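PDB 2ARK: flavodoxin from Aquifex aeolicus, which binds FMN and probably serves as a low-potential electron donor to a number of redox enzymes. Local coordinates for residues Val67-Lys70 against Met71-Phe75. Numbering follows the deposited sequence.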
ATOM      1  N   VAL A  67      -4.766   3.560 -10.139  1.00 23.10           N
ATOM      2  CA  VAL A  67      -5.143   3.179 -11.513  1.00 23.24           C
ATOM      3  C   VAL A  67      -6.481   3.793 -11.891  1.00 23.79           C
ATOM      4  O   VAL A  67      -7.379   3.906 -11.040  1.00 23.70           O
ATOM      5  CB  VAL A  67      -5.518   1.694 -11.730  1.00 23.42           C
ATOM      6  CG1 VAL A  67      -4.710   1.044 -12.875  1.00 24.85           C
ATOM      7  CG2 VAL A  67      -5.699   0.887 -10.461  1.00 21.89           C
ATOM      8  N   SER A  68      -6.633   4.096 -13.182  1.00 23.22           N
ATOM      9  CA  SER A  68      -7.885   4.597 -13.694  1.00 22.93           C
ATOM     10  C   SER A  68      -8.949   3.495 -13.738  1.00 23.00           C
ATOM     11  O   SER A  68      -8.653   2.268 -13.750  1.00 23.06           O
ATOM     12  CB  SER A  68      -7.675   5.158 -15.085  1.00 22.63           C
ATOM     13  OG  SER A  68      -7.504   4.107 -15.991  1.00 22.72           O
ATOM     14  N   TRP A  69     -10.189   3.930 -13.784  1.00 21.90           N
ATOM     15  CA  TRP A  69     -11.280   2.995 -13.807  1.00 21.72           C
ATOM     16  C   TRP A  69     -11.298   2.176 -15.114  1.00 22.78           C
ATOM     17  O   TRP A  69     -11.715   0.989 -15.094  1.00 23.39           O
ATOM     18  CB  TRP A  69     -12.610   3.701 -13.507  1.00 20.05           C
ATOM     19  CG  TRP A  69     -13.216   4.510 -14.608  1.00 19.31           C
ATOM     20  CD1 TRP A  69     -13.170   5.864 -14.744  1.00 18.64           C
ATOM     21  CD2 TRP A  69     -14.035   4.022 -15.708  1.00 18.29           C
ATOM     22  NE1 TRP A  69     -13.895   6.252 -15.864  1.00 17.00           N
ATOM     23  CE2 TRP A  69     -14.389   5.141 -16.493  1.00 15.46           C
ATOM     24  CE3 TRP A  69     -14.463   2.741 -16.119  1.00 17.06           C
ATOM     25  CZ2 TRP A  69     -15.174   5.029 -17.657  1.00 18.84           C
ATOM     26  CZ3 TRP A  69     -15.219   2.626 -17.284  1.00 17.00           C
ATOM     27  CH2 TRP A  69     -15.590   3.772 -18.031  1.00 18.09           C
ATOM     28  N   LYS A  70     -10.840   2.775 -16.225  1.00 22.43           N
ATOM     29  CA  LYS A  70     -10.813   2.046 -17.493  1.00 23.80           C
ATOM     30  C   LYS A  70      -9.728   0.963 -17.456  1.00 24.26           C
ATOM     31  O   LYS A  70      -9.950  -0.124 -17.972  1.00 25.77           O
ATOM     32  CB  LYS A  70     -10.718   2.961 -18.748  1.00 23.46           C
ATOM     33  CG  LYS A  70     -12.087   3.485 -19.266  1.00 23.87           C
ATOM     34  CD  LYS A  70     -11.955   4.150 -20.629  1.00 23.60           C
ATOM     35  CE  LYS A  70     -13.232   4.800 -21.133  1.00 26.40           C
ATOM     36  NZ  LYS A  70     -13.072   5.591 -22.440  1.00 25.97           N
HETATM   37  N   MSE A  71      -8.584   1.226 -16.823  1.00 24.25           N
HETATM   38  CA  MSE A  71      -7.591   0.181 -16.689  1.00 24.50           C
HETATM   39  C   MSE A  71      -8.048  -0.927 -15.741  1.00 24.76           C
HETATM   40  O   MSE A  71      -7.874  -2.100 -16.023  1.00 24.95           O
HETATM   41  CB  MSE A  71      -6.234   0.734 -16.293  1.00 25.01           C
HETATM   42  CG  MSE A  71      -5.155  -0.323 -16.291  1.00 26.78           C
HETATM   43 SE   MSE A  71      -4.737  -1.018 -18.140  1.00 42.19          SE
HETATM   44  CE  MSE A  71      -3.842   0.558 -18.910  1.00 33.97           C
ATOM     45  N   LYS A  72      -8.651  -0.538 -14.626  1.00 24.71           N
ATOM     46  CA  LYS A  72      -9.250  -1.466 -13.689  1.00 24.16           C
ATOM     47  C   LYS A  72     -10.317  -2.328 -14.374  1.00 24.48           C
ATOM     48  O   LYS A  72     -10.369  -3.551 -14.156  1.00 24.61           O
ATOM     49  CB  LYS A  72      -9.834  -0.682 -12.487  1.00 23.82           C
ATOM     50  CG  LYS A  72     -10.308  -1.543 -11.344  1.00 24.63           C
ATOM     51  CD  LYS A  72      -9.144  -2.161 -10.520  1.00 25.09           C
ATOM     52  CE  LYS A  72      -9.513  -3.533  -9.927  1.00 21.57           C
ATOM     53  NZ  LYS A  72     -10.790  -3.426  -9.169  1.00 22.58           N
ATOM     54  N   ARG A  73     -11.145  -1.725 -15.230  1.00 24.36           N
ATOM     55  CA  ARG A  73     -12.225  -2.482 -15.892  1.00 24.08           C
ATOM     56  C   ARG A  73     -11.670  -3.508 -16.885  1.00 25.31           C
ATOM     57  O   ARG A  73     -12.195  -4.614 -17.019  1.00 25.90           O
ATOM     58  CB  ARG A  73     -13.192  -1.530 -16.579  1.00 23.67           C
ATOM     59  CG  ARG A  73     -14.357  -2.180 -17.351  1.00 21.72           C
ATOM     60  CD  ARG A  73     -14.450  -1.431 -18.635  1.00 20.03           C
ATOM     61  NE  ARG A  73     -15.676  -0.716 -18.736  1.00 20.64           N
ATOM     62  CZ  ARG A  73     -15.934   0.304 -19.551  1.00 19.43           C
ATOM     63  NH1 ARG A  73     -17.156   0.797 -19.499  1.00 16.42           N
ATOM     64  NH2 ARG A  73     -15.019   0.852 -20.372  1.00 16.91           N
ATOM     65  N   PHE A  74     -10.592  -3.144 -17.564  1.00 25.62           N
ATOM     66  CA  PHE A  74      -9.937  -4.040 -18.467  1.00 27.00           C
ATOM     67  C   PHE A  74      -9.428  -5.305 -17.749  1.00 28.03           C
ATOM     68  O   PHE A  74      -9.606  -6.447 -18.235  1.00 28.58           O
ATOM     69  CB  PHE A  74      -8.781  -3.313 -19.172  1.00 27.46           C
ATOM     70  CG  PHE A  74      -8.037  -4.180 -20.135  1.00 28.81           C
ATOM     71  CD1 PHE A  74      -8.489  -4.320 -21.455  1.00 29.22           C
ATOM     72  CD2 PHE A  74      -6.907  -4.879 -19.724  1.00 27.82           C
ATOM     73  CE1 PHE A  74      -7.814  -5.151 -22.362  1.00 28.00           C
ATOM     74  CE2 PHE A  74      -6.231  -5.705 -20.617  1.00 31.12           C
ATOM     75  CZ  PHE A  74      -6.688  -5.843 -21.940  1.00 28.33           C
ATOM     76  N   PHE A  75      -8.782  -5.098 -16.609  1.00 28.15           N
ATOM     77  CA  PHE A  75      -8.326  -6.203 -15.805  1.00 28.86           C
ATOM     78  C   PHE A  75      -9.457  -7.006 -15.203  1.00 29.38           C
ATOM     79  O   PHE A  75      -9.413  -8.217 -15.234  1.00 30.16           O
ATOM     80  CB  PHE A  75      -7.298  -5.734 -14.759  1.00 29.23           C
ATOM     81  CG  PHE A  75      -5.926  -5.593 -15.330  1.00 28.08           C
ATOM     82  CD1 PHE A  75      -5.607  -4.505 -16.127  1.00 27.60           C
ATOM     83  CD2 PHE A  75      -4.976  -6.577 -15.136  1.00 28.51           C
ATOM     84  CE1 PHE A  75      -4.347  -4.390 -16.713  1.00 29.07           C
ATOM     85  CE2 PHE A  75      -3.712  -6.480 -15.713  1.00 28.63           C
ATOM     86  CZ  PHE A  75      -3.391  -5.389 -16.502  1.00 29.28           C
TER
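R73 turns one face of its guanidinium onto the rim of the W69 indole one helical turn earlier: CZ of R73 sits 3.3 Å from CZ3 of W69, which lies over the centre of the guanidinium. The two planes are 77° apart, so the ring offers its edge, and the K70 chain, running extended beside R73, brings CG over one face of the indole, toward its rim. W69 reaches this place because its CG stands between the backbone N and the carbonyl carbon (chi1 76°), while bends at chi2 and chi3 turn the R73 guanidinium face onto the ring edge. Cation-pi pairs form across the subunit interface instead: R73 with W69 of the second subunit, and W69 with its R73; an alanine in place of R73 would probably take the guanidinium from the W69 edge and leave the indole across the interface without its cationic mate. At the start of helix 69-78, S68 is the N-cap: its OG accepts from M71 N at 3.2 Å, nearly straight at 163°, and is also hydrogen-bonded to D12. Its carbonyl begins the helical bonding, K72 N to S68 O at 2.9 Å, followed by R73 N to W69 O at 2.8 Å. On the inner side, CG1 of V67 meets CG of selenomethionine M71 at 3.7 Å. K72 NZ hydrogen-bonds to V67 O and N63 O of the second subunit and forms a salt bridge with D76 of its own chain. This first turn, in the beta-alpha-beta crossover from strand 55-61 to strand 90-97, thus joins a capped N-terminus and an apolar inner face to an aromatic and cationic outer face that takes part in subunit association.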